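Long-range contacts in PBP domain-containing protein (Vibrio parahaemolyticus, PDB 3MUQ), which is of unknown function but probably binds a small solute between two alpha/beta lobes, in the manner of periplasmic binding proteins: residues E5-Y16 with G33-T43; I111-R121 with T157-T168. All blocks are in the same frame, centred on the assembly; numbering follows the deposited sequence.

Overall arrangement
The two contacts illustrate how a chain of the periplasmic binding protein superfamily builds separate alpha/beta lobes from local strand and helix units. They lie on opposite sides of the chain's centre, with their own centres about 35 Å apart and their nearest atoms about 15 Å apart, so they do not touch. Contact 1 joins two parallel strands near the N-terminus, whereas contact 2 packs a short strand and a helix of the other lobe. A continuous series of strand pairs, running through 57-60, 195-203 and 78-90, leads from strand 6-12 to strand 168-171, whose first residue closes contact 2. In relatives, the ligand sits in the cleft between such lobes.

Contact 1 (E5-Y16 with G33-T43)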
loop_
_atom_site.group_PDB
_atom_site.type_symbol
_atom_site.label_atom_id
_atom_site.label_comp_id
_atom_site.label_asym_id
_atom_site.label_seq_id
_atom_site.Cartn_x
_atom_site.Cartn_y
_atom_site.Cartn_z
ATOM N N GLU A 5 23.761 4.589 -12.674
ATOM C CA GLU A 5 22.581 5.063 -13.396
ATOM C C GLU A 5 21.655 5.902 -12.502
ATOM O O GLU A 5 21.220 5.466 -11.430
ATOM C CB GLU A 5 21.845 3.891 -14.029
ATOM C CG GLU A 5 21.816 3.974 -15.533
ATOM C CD GLU A 5 21.030 5.164 -15.976
ATOM O OE1 GLU A 5 20.092 5.511 -15.234
ATOM O OE2 GLU A 5 21.342 5.747 -17.038
ATOM N N HIS A 6 21.368 7.122 -12.938
ATOM C CA HIS A 6 20.848 8.117 -12.011
ATOM C C HIS A 6 19.373 8.439 -12.196
ATOM O O HIS A 6 18.900 8.637 -13.312
ATOM C CB HIS A 6 21.725 9.373 -12.033
ATOM C CG HIS A 6 23.080 9.154 -11.436
ATOM N ND1 HIS A 6 23.360 9.402 -10.106
ATOM C CD2 HIS A 6 24.223 8.668 -11.978
ATOM C CE1 HIS A 6 24.621 9.097 -9.860
ATOM N NE2 HIS A 6 25.168 8.649 -10.979
ATOM N N VAL A 7 18.652 8.441 -11.080
ATOM C CA VAL A 7 17.227 8.700 -11.081
ATOM C C VAL A 7 16.986 9.937 -10.231
ATOM O O VAL A 7 17.387 9.983 -9.079
ATOM C CB VAL A 7 16.443 7.519 -10.467
ATOM C CG1 VAL A 7 14.943 7.788 -10.546
ATOM C CG2 VAL A 7 16.808 6.196 -11.169
ATOM N N ARG A 8 16.359 10.950 -10.807
ATOM C CA ARG A 8 16.079 12.169 -10.073
ATOM C C ARG A 8 14.629 12.168 -9.598
ATOM O O ARG A 8 13.708 12.033 -10.407
ATOM C CB ARG A 8 16.370 13.393 -10.955
ATOM C CG ARG A 8 17.802 13.450 -11.454
ATOM C CD ARG A 8 18.063 14.693 -12.297
ATOM N NE ARG A 8 17.332 14.680 -13.559
ATOM C CZ ARG A 8 17.207 13.611 -14.338
ATOM N NH1 ARG A 8 17.785 12.463 -13.989
ATOM N NH2 ARG A 8 16.500 13.692 -15.465
ATOM N N LEU A 9 14.450 12.320 -8.285
ATOM C CA LEU A 9 13.140 12.339 -7.642
ATOM C C LEU A 9 12.854 13.715 -7.070
ATOM O O LEU A 9 13.630 14.219 -6.258
ATOM C CB LEU A 9 13.107 11.328 -6.477
ATOM C CG LEU A 9 11.863 11.383 -5.583
ATOM C CD1 LEU A 9 10.589 10.972 -6.372
ATOM C CD2 LEU A 9 12.040 10.523 -4.329
ATOM N N ALA A 10 11.751 14.330 -7.487
ATOM C CA ALA A 10 11.277 15.540 -6.813
ATOM C C ALA A 10 10.287 15.127 -5.736
ATOM O O ALA A 10 9.374 14.326 -5.990
ATOM C CB ALA A 10 10.612 16.526 -7.810
ATOM N N THR A 11 10.460 15.649 -4.527
ATOM C CA THR A 11 9.471 15.398 -3.476
ATOM C C THR A 11 9.316 16.623 -2.587
ATOM O O THR A 11 9.935 17.656 -2.836
ATOM C CB THR A 11 9.851 14.165 -2.607
ATOM O OG1 THR A 11 8.715 13.735 -1.838
ATOM C CG2 THR A 11 11.017 14.498 -1.683
ATOM N N THR A 12 8.497 16.510 -1.543
ATOM C CA THR A 12 8.291 17.637 -0.640
ATOM C C THR A 12 9.338 17.737 0.475
ATOM O O THR A 12 9.978 16.757 0.849
ATOM C CB THR A 12 6.912 17.591 0.041
ATOM O OG1 THR A 12 6.931 16.617 1.090
ATOM C CG2 THR A 12 5.810 17.258 -0.970
ATOM N N THR A 13 9.488 18.945 1.004
ATOM C CA THR A 13 10.361 19.192 2.145
ATOM C C THR A 13 9.934 18.337 3.333
ATOM O O THR A 13 10.776 17.737 3.985
ATOM C CB THR A 13 10.343 20.682 2.539
ATOM O OG1 THR A 13 10.520 21.484 1.362
ATOM C CG2 THR A 13 11.463 20.984 3.517
ATOM N N SER A 14 8.628 18.284 3.600
ATOM C CA SER A 14 8.075 17.401 4.624
ATOM C C SER A 14 8.668 16.011 4.502
ATOM O O SER A 14 9.235 15.464 5.450
ATOM C CB SER A 14 6.567 17.262 4.441
ATOM O OG SER A 14 5.880 18.309 5.086
ATOM N N THR A 15 8.506 15.445 3.313
ATOM C CA THR A 15 8.913 14.076 3.036
ATOM C C THR A 15 10.414 13.885 3.241
ATOM O O THR A 15 10.850 12.924 3.883
ATOM C CB THR A 15 8.526 13.695 1.600
ATOM O OG1 THR A 15 7.111 13.874 1.427
ATOM C CG2 THR A 15 8.903 12.262 1.315
ATOM N N TYR A 16 11.202 14.808 2.700
ATOM C CA TYR A 16 12.650 14.748 2.850
ATOM C C TYR A 16 13.055 14.716 4.316
ATOM O O TYR A 16 13.940 13.956 4.710
ATOM C CB TYR A 16 13.319 15.942 2.162
ATOM C CG TYR A 16 14.828 15.973 2.318
ATOM C CD1 TYR A 16 15.648 15.210 1.499
ATOM C CD2 TYR A 16 15.428 16.762 3.288
ATOM C CE1 TYR A 16 17.031 15.232 1.638
ATOM C CE2 TYR A 16 16.811 16.795 3.435
ATOM C CZ TYR A 16 17.604 16.026 2.608
ATOM O OH TYR A 16 18.976 16.053 2.752
ATOM N N GLY A 33 21.053 -1.211 -8.306
ATOM C CA GLY A 33 22.162 -0.447 -8.837
ATOM C C GLY A 33 21.798 0.982 -9.230
ATOM O O GLY A 33 22.663 1.736 -9.674
ATOM N N TYR A 34 20.533 1.371 -9.088
ATOM C CA TYR A 34 20.173 2.748 -9.418
ATOM C C TYR A 34 20.490 3.663 -8.248
ATOM O O TYR A 34 20.314 3.282 -7.086
ATOM C CB TYR A 34 18.692 2.883 -9.771
ATOM C CG TYR A 34 18.291 2.319 -11.119
ATOM C CD1 TYR A 34 18.667 2.939 -12.311
ATOM C CD2 TYR A 34 17.521 1.179 -11.190
ATOM C CE1 TYR A 34 18.279 2.411 -13.535
ATOM C CE2 TYR A 34 17.139 0.653 -12.389
ATOM C CZ TYR A 34 17.511 1.262 -13.556
ATOM O OH TYR A 34 17.087 0.693 -14.735
ATOM N N LYS A 35 20.942 4.873 -8.560
ATOM C CA LYS A 35 21.163 5.893 -7.537
ATOM C C LYS A 35 20.106 6.989 -7.627
ATOM O O LYS A 35 19.959 7.635 -8.658
ATOM C CB LYS A 35 22.551 6.509 -7.698
ATOM C CG LYS A 35 23.698 5.539 -7.459
ATOM C CD LYS A 35 25.033 6.195 -7.781
ATOM C CE LYS A 35 26.192 5.364 -7.273
ATOM N NZ LYS A 35 26.108 5.225 -5.791
ATOM N N VAL A 36 19.371 7.206 -6.546
ATOM C CA VAL A 36 18.317 8.221 -6.536
ATOM C C VAL A 36 18.800 9.545 -5.934
ATOM O O VAL A 36 19.235 9.578 -4.788
ATOM C CB VAL A 36 17.066 7.706 -5.770
ATOM C CG1 VAL A 36 15.979 8.777 -5.673
ATOM C CG2 VAL A 36 16.521 6.454 -6.435
ATOM N N ASP A 37 18.748 10.626 -6.713
ATOM C CA ASP A 37 18.979 11.977 -6.170
ATOM C C ASP A 37 17.634 12.578 -5.779
ATOM O O ASP A 37 16.704 12.605 -6.581
ATOM C CB ASP A 37 19.638 12.918 -7.191
ATOM C CG ASP A 37 21.064 12.502 -7.563
ATOM O OD1 ASP A 37 21.721 11.780 -6.781
ATOM O OD2 ASP A 37 21.528 12.918 -8.646
ATOM N N VAL A 38 17.533 13.048 -4.544
ATOM C CA VAL A 38 16.307 13.660 -4.057
ATOM C C VAL A 38 16.413 15.188 -4.121
ATOM O O VAL A 38 17.394 15.775 -3.662
ATOM C CB VAL A 38 16.013 13.230 -2.619
ATOM C CG1 VAL A 38 14.666 13.782 -2.163
ATOM C CG2 VAL A 38 16.010 11.730 -2.515
ATOM N N ILE A 39 15.417 15.820 -4.732
ATOM C CA ILE A 39 15.325 17.268 -4.735
ATOM C C ILE A 39 14.014 17.642 -4.059
ATOM O O ILE A 39 12.928 17.382 -4.590
ATOM C CB ILE A 39 15.355 17.862 -6.168
ATOM C CG1 ILE A 39 16.638 17.470 -6.905
ATOM C CG2 ILE A 39 15.237 19.385 -6.111
ATOM C CD1 ILE A 39 16.547 16.193 -7.656
ATOM N N ALA A 40 14.119 18.256 -2.891
ATOM C CA ALA A 40 12.960 18.496 -2.042
ATOM C C ALA A 40 12.535 19.953 -2.087
ATOM O O ALA A 40 13.349 20.850 -1.914
ATOM C CB ALA A 40 13.267 18.076 -0.620
ATOM N N ALA A 41 11.255 20.181 -2.330
ATOM C CA ALA A 41 10.726 21.529 -2.432
ATOM C C ALA A 41 9.260 21.522 -2.021
ATOM O O ALA A 41 8.749 20.519 -1.518
ATOM C CB ALA A 41 10.886 22.063 -3.865
ATOM N N GLY A 42 8.582 22.646 -2.227
ATOM C CA GLY A 42 7.151 22.709 -2.002
ATOM C C GLY A 42 6.433 21.854 -3.027
ATOM O O GLY A 42 7.011 21.470 -4.043
ATOM N N THR A 43 5.172 21.550 -2.755
ATOM C CA THR A 43 4.381 20.685 -3.624
ATOM C C THR A 43 4.255 21.229 -5.042
ATOM O O THR A 43 4.509 20.511 -6.006
ATOM C CB THR A 43 2.988 20.468 -3.048
ATOM O OG1 THR A 43 3.113 19.721 -1.835
ATOM C CG2 THR A 43 2.112 19.682 -4.034
#
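Chi1 of -175° points Val-38 CG1 directly away from its own amide nitrogen, and the Tyr-16 ring is set the same way (chi1 178°), which brings the valine methyl to the edge of the tyrosine ring, CG1 lying 4.1 Å from Tyr-16 CD1. The pair belongs to a beta-alpha-beta crossover: strands 6-12 and 35-41 run parallel as neighbours, while the chain between them is almost entirely helical. Seven backbone hydrogen bonds, from Lys-35 N to Glu-5 O through Ala-41 N to Thr-11 O, form the ladder. An eighth, from Thr-13 N to Ala-41 O at 3.1 Å, is weak.

On the face carrying Val-7, Leu-9, Thr-11, Val-36 and Val-38, apolar branches of neighbouring strands lie against one another, and helix 20-32 packs on Val-36 and Val-38. Val-38 CG1 also meets Thr-11 CG2 at 3.7 Å, and Val-36 CG1 reaches Leu-9 CB at 3.9 Å. Beyond the strand end, the first helical turn folds back over the partner strand, setting Tyr-16 CB 3.5 Å from Ala-40 CB. The other face is more polar toward the start of the strands: His-6 and Lys-35 run alongside each other, with CE1 of the ring 3.6 Å from Lys-35 CD, while the lysine amine goes on to a salt bridge with Glu-29. Arg-8 instead leads away to Asp-56. Further along this face, helix 43-51 covers Ala-10 and Ile-39.

At the entry to the ladder, Tyr-34 and Glu-5 lie side by side. The ring's edge takes the Glu-5 carbonyl oxygen in its plane, and the carboxylate stands 80° from that plane, with Glu-5 CB 3.7 Å from Tyr-34 CD1. At the far end Thr-12 is the N-cap of the following helix, where its OG1 shares a 2.8 Å hydrogen bond with Thr-15 OG1.

Contact 2 (I111-R121 with T157-T168); sequences IANKNATFISR and TLNMASEMQGYT
Phe-118 and Tyr-167 form a single backbone bridge, with Tyr-167 N bonded to Thr-117 O and Ile-119 N to Tyr-167 O, while strand 118-120 runs nearly antiparallel (164°) to the axis of helix 157-163. The unit is a helix that ends in a Schellman motif at Gln-165 and then doubles back beside a strand, within an alpha/beta lobe of the periplasmic binding protein type.

Ile-119 packs between the strand and the helix. Chi1 of -46° keeps CG1 beside the backbone N and sends CG2 to the side opposite that nitrogen, where it meets Thr-157 CG2 at 3.6 Å as the two side chains slide past each other. The other branch lies against the helix backbone, CG1 being 3.6 Å from Ala-161 CA.

Tyr-167 is held from several directions. Ile-111 CG1 lies over one face of the ring, offset toward the rim, while its CD1 touches the root of the ring, 3.6 Å from Tyr-167 CG. The Thr-117 carbonyl oxygen lies in plane at the edge, 3.5 Å from Tyr-167 CD2. The phenol hydroxyl is bonded beyond the contact to Asp-94 and Ala-96. Phe-118, crossing Tyr-167 at about a right angle, presents a ring face to the Tyr-167 carbonyl oxygen and to Thr-168 CA.

Past the bridge, the Thr-168 hydroxyl donates a hydrogen bond of 2.6 Å to Ile-119 O, with OG1 tilted 17° out of the carbonyl plane.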
loop_
_atom_site.group_PDB
_atom_site.type_symbol
_atom_site.label_atom_id
_atom_site.label_comp_id
_atom_site.label_asym_id
_atom_site.label_seq_id
_atom_site.Cartn_x
_atom_site.Cartn_y
_atom_site.Cartn_z
ATOM N N ILE A 111 -3.661 21.921 24.227
ATOM C CA ILE A 111 -2.993 20.960 25.101
ATOM C C ILE A 111 -1.801 21.620 25.804
ATOM O O ILE A 111 -1.616 21.495 27.029
ATOM C CB ILE A 111 -2.539 19.720 24.303
ATOM C CG1 ILE A 111 -3.760 18.830 23.999
ATOM C CG2 ILE A 111 -1.468 18.954 25.063
ATOM C CD1 ILE A 111 -3.446 17.559 23.203
ATOM N N ALA A 112 -1.002 22.354 25.035
ATOM C CA ALA A 112 0.157 23.025 25.614
ATOM C C ALA A 112 -0.261 24.111 26.605
ATOM O O ALA A 112 0.275 24.185 27.707
ATOM C CB ALA A 112 1.041 23.599 24.533
ATOM N N ASN A 113 -1.233 24.938 26.228
ATOM C CA ASN A 113 -1.614 26.060 27.094
ATOM C C ASN A 113 -2.330 25.633 28.376
ATOM O O ASN A 113 -2.300 26.344 29.378
ATOM C CB ASN A 113 -2.406 27.123 26.328
ATOM C CG ASN A 113 -1.577 27.790 25.225
ATOM O OD1 ASN A 113 -0.376 28.019 25.384
ATOM N ND2 ASN A 113 -2.221 28.105 24.104
ATOM N N LYS A 114 -2.946 24.457 28.359
ATOM C CA LYS A 114 -3.569 23.941 29.564
ATOM C C LYS A 114 -2.599 23.044 30.330
ATOM O O LYS A 114 -2.909 22.537 31.417
ATOM C CB LYS A 114 -4.872 23.209 29.244
ATOM C CG LYS A 114 -5.887 24.066 28.505
ATOM C CD LYS A 114 -7.288 23.810 29.019
ATOM C CE LYS A 114 -8.332 24.370 28.074
ATOM N NZ LYS A 114 -9.668 23.781 28.359
ATOM N N ASN A 115 -1.404 22.879 29.778
ATOM C CA ASN A 115 -0.431 21.975 30.369
ATOM C C ASN A 115 -1.050 20.607 30.704
ATOM O O ASN A 115 -0.836 20.042 31.785
ATOM C CB ASN A 115 0.228 22.601 31.599
ATOM C CG ASN A 115 1.443 21.832 32.041
ATOM O OD1 ASN A 115 2.269 21.419 31.220
ATOM N ND2 ASN A 115 1.548 21.598 33.340
ATOM N N ALA A 116 -1.834 20.095 29.766
ATOM C CA ALA A 116 -2.335 18.725 29.823
ATOM C C ALA A 116 -1.191 17.744 29.593
ATOM O O ALA A 116 -0.135 18.107 29.081
ATOM C CB ALA A 116 -3.406 18.520 28.764
ATOM N N THR A 117 -1.389 16.491 29.961
ATOM C CA THR A 117 -0.347 15.503 29.738
ATOM C C THR A 117 -0.310 15.080 28.259
ATOM O O THR A 117 -1.348 14.788 27.657
ATOM C CB THR A 117 -0.511 14.296 30.690
ATOM O OG1 THR A 117 -0.263 14.731 32.036
ATOM C CG2 THR A 117 0.475 13.177 30.339
ATOM N N PHE A 118 0.889 15.085 27.669
ATOM C CA PHE A 118 1.061 14.691 26.267
ATOM C C PHE A 118 2.266 13.780 26.111
ATOM O O PHE A 118 3.376 14.122 26.515
ATOM C CB PHE A 118 1.228 15.915 25.360
ATOM C CG PHE A 118 1.230 15.577 23.905
ATOM C CD1 PHE A 118 0.056 15.650 23.160
ATOM C CD2 PHE A 118 2.399 15.150 23.281
ATOM C CE1 PHE A 118 0.057 15.316 21.827
ATOM C CE2 PHE A 118 2.402 14.812 21.948
ATOM C CZ PHE A 118 1.233 14.897 21.218
ATOM N N ILE A 119 2.045 12.606 25.541
ATOM C CA ILE A 119 3.124 11.642 25.401
ATOM C C ILE A 119 3.650 11.671 23.970
ATOM O O ILE A 119 2.900 11.428 23.022
ATOM C CB ILE A 119 2.652 10.208 25.723
ATOM C CG1 ILE A 119 1.816 10.184 27.021
ATOM C CG2 ILE A 119 3.861 9.249 25.774
ATOM C CD1 ILE A 119 2.497 10.838 28.219
ATOM N N SER A 120 4.936 11.966 23.815
ATOM C CA SER A 120 5.567 11.904 22.503
ATOM C C SER A 120 6.427 10.642 22.411
ATOM O O SER A 120 7.034 10.220 23.395
ATOM C CB SER A 120 6.426 13.142 22.259
ATOM O OG SER A 120 7.284 12.922 21.152
ATOM N N ARG A 121 6.469 10.036 21.230
ATOM C CA ARG A 121 7.355 8.908 20.983
ATOM C C ARG A 121 8.823 9.309 21.194
ATOM O O ARG A 121 9.610 8.520 21.713
ATOM C CB ARG A 121 7.128 8.371 19.571
ATOM C CG ARG A 121 5.757 7.732 19.407
ATOM C CD ARG A 121 5.584 7.121 18.035
ATOM N NE ARG A 121 6.669 6.208 17.682
ATOM C CZ ARG A 121 6.635 5.414 16.612
ATOM N NH1 ARG A 121 5.560 5.407 15.826
ATOM N NH2 ARG A 121 7.658 4.616 16.334
ATOM N N THR A 157 4.044 3.997 23.693
ATOM C CA THR A 157 3.570 5.377 23.809
ATOM C C THR A 157 2.082 5.405 24.168
ATOM O O THR A 157 1.691 6.097 25.100
ATOM C CB THR A 157 3.867 6.185 22.524
ATOM O OG1 THR A 157 5.284 6.275 22.362
ATOM C CG2 THR A 157 3.290 7.602 22.609
ATOM N N LEU A 158 1.261 4.628 23.459
ATOM C CA LEU A 158 -0.151 4.489 23.848
ATOM C C LEU A 158 -0.333 3.991 25.299
ATOM O O LEU A 158 -1.144 4.544 26.060
ATOM C CB LEU A 158 -0.913 3.585 22.861
ATOM C CG LEU A 158 -1.169 4.217 21.480
ATOM C CD1 LEU A 158 -1.661 3.172 20.464
ATOM C CD2 LEU A 158 -2.142 5.399 21.561
ATOM N N ASN A 159 0.399 2.937 25.676
ATOM C CA ASN A 159 0.323 2.395 27.032
ATOM C C ASN A 159 0.655 3.473 28.048
ATOM O O ASN A 159 0.017 3.579 29.094
ATOM C CB ASN A 159 1.280 1.196 27.218
ATOM C CG ASN A 159 0.886 -0.004 26.363
ATOM O OD1 ASN A 159 -0.290 -0.203 26.068
ATOM N ND2 ASN A 159 1.877 -0.811 25.964
HETATM N N MSE A 160 1.653 4.286 27.725
HETATM C CA MSE A 160 2.036 5.379 28.611
HETATM C C MSE A 160 0.906 6.412 28.710
HETATM O O MSE A 160 0.565 6.873 29.798
HETATM C CB MSE A 160 3.346 6.031 28.132
HETATM C CG MSE A 160 3.972 6.987 29.148
HETATM SE SE MSE A 160 4.490 6.066 30.826
HETATM C CE MSE A 160 5.617 4.739 30.019
ATOM N N ALA A 161 0.320 6.770 27.574
ATOM C CA ALA A 161 -0.760 7.750 27.572
ATOM C C ALA A 161 -1.961 7.255 28.400
ATOM O O ALA A 161 -2.621 8.041 29.086
ATOM C CB ALA A 161 -1.175 8.100 26.133
ATOM N N SER A 162 -2.238 5.956 28.339
ATOM C CA SER A 162 -3.331 5.373 29.114
ATOM C C SER A 162 -2.987 5.376 30.602
ATOM O O SER A 162 -3.824 5.714 31.448
ATOM C CB SER A 162 -3.644 3.944 28.625
ATOM O OG SER A 162 -4.770 3.389 29.299
ATOM N N GLU A 163 -1.754 4.999 30.932
ATOM C CA GLU A 163 -1.331 4.979 32.330
ATOM C C GLU A 163 -1.425 6.372 32.966
ATOM O O GLU A 163 -1.925 6.543 34.092
ATOM C CB GLU A 163 0.099 4.465 32.441
ATOM C CG GLU A 163 0.701 4.604 33.827
ATOM C CD GLU A 163 -0.075 3.834 34.884
ATOM O OE1 GLU A 163 -0.547 2.718 34.586
ATOM O OE2 GLU A 163 -0.205 4.348 36.018
HETATM N N MSE A 164 -0.953 7.376 32.237
HETATM C CA MSE A 164 -0.905 8.727 32.782
HETATM C C MSE A 164 -2.145 9.546 32.451
HETATM O O MSE A 164 -2.231 10.720 32.810
HETATM C CB MSE A 164 0.363 9.433 32.317
HETATM C CG MSE A 164 1.601 8.777 32.857
HETATM SE SE MSE A 164 3.177 9.774 32.360
HETATM C CE MSE A 164 2.754 11.423 33.328
ATOM N N GLN A 165 -3.113 8.917 31.788
ATOM C CA GLN A 165 -4.296 9.637 31.301
ATOM C C GLN A 165 -3.902 10.906 30.552
ATOM O O GLN A 165 -4.288 12.016 30.920
ATOM C CB GLN A 165 -5.245 9.967 32.459
ATOM C CG GLN A 165 -5.966 8.724 32.992
ATOM C CD GLN A 165 -6.869 8.106 31.933
ATOM O OE1 GLN A 165 -7.949 8.633 31.644
ATOM N NE2 GLN A 165 -6.426 6.992 31.336
ATOM N N GLY A 166 -3.125 10.741 29.494
ATOM C CA GLY A 166 -2.731 11.879 28.685
ATOM C C GLY A 166 -3.123 11.748 27.226
ATOM O O GLY A 166 -3.697 10.739 26.804
ATOM N N TYR A 167 -2.804 12.785 26.460
ATOM C CA TYR A 167 -3.072 12.815 25.036
ATOM C C TYR A 167 -1.859 12.310 24.263
ATOM O O TYR A 167 -0.732 12.422 24.726
ATOM C CB TYR A 167 -3.359 14.249 24.596
ATOM C CG TYR A 167 -4.624 14.830 25.195
ATOM C CD1 TYR A 167 -5.840 14.759 24.516
ATOM C CD2 TYR A 167 -4.598 15.460 26.437
ATOM C CE1 TYR A 167 -7.007 15.300 25.074
ATOM C CE2 TYR A 167 -5.751 16.009 26.999
ATOM C CZ TYR A 167 -6.949 15.929 26.311
ATOM O OH TYR A 167 -8.081 16.475 26.870
ATOM N N THR A 168 -2.101 11.765 23.081
ATOM C CA THR A 168 -1.023 11.489 22.135
ATOM C C THR A 168 -1.579 11.477 20.699
ATOM O O THR A 168 -2.801 11.414 20.487
ATOM C CB THR A 168 -0.292 10.152 22.468
ATOM O OG1 THR A 168 0.981 10.118 21.810
ATOM C CG2 THR A 168 -1.110 8.940 22.038
#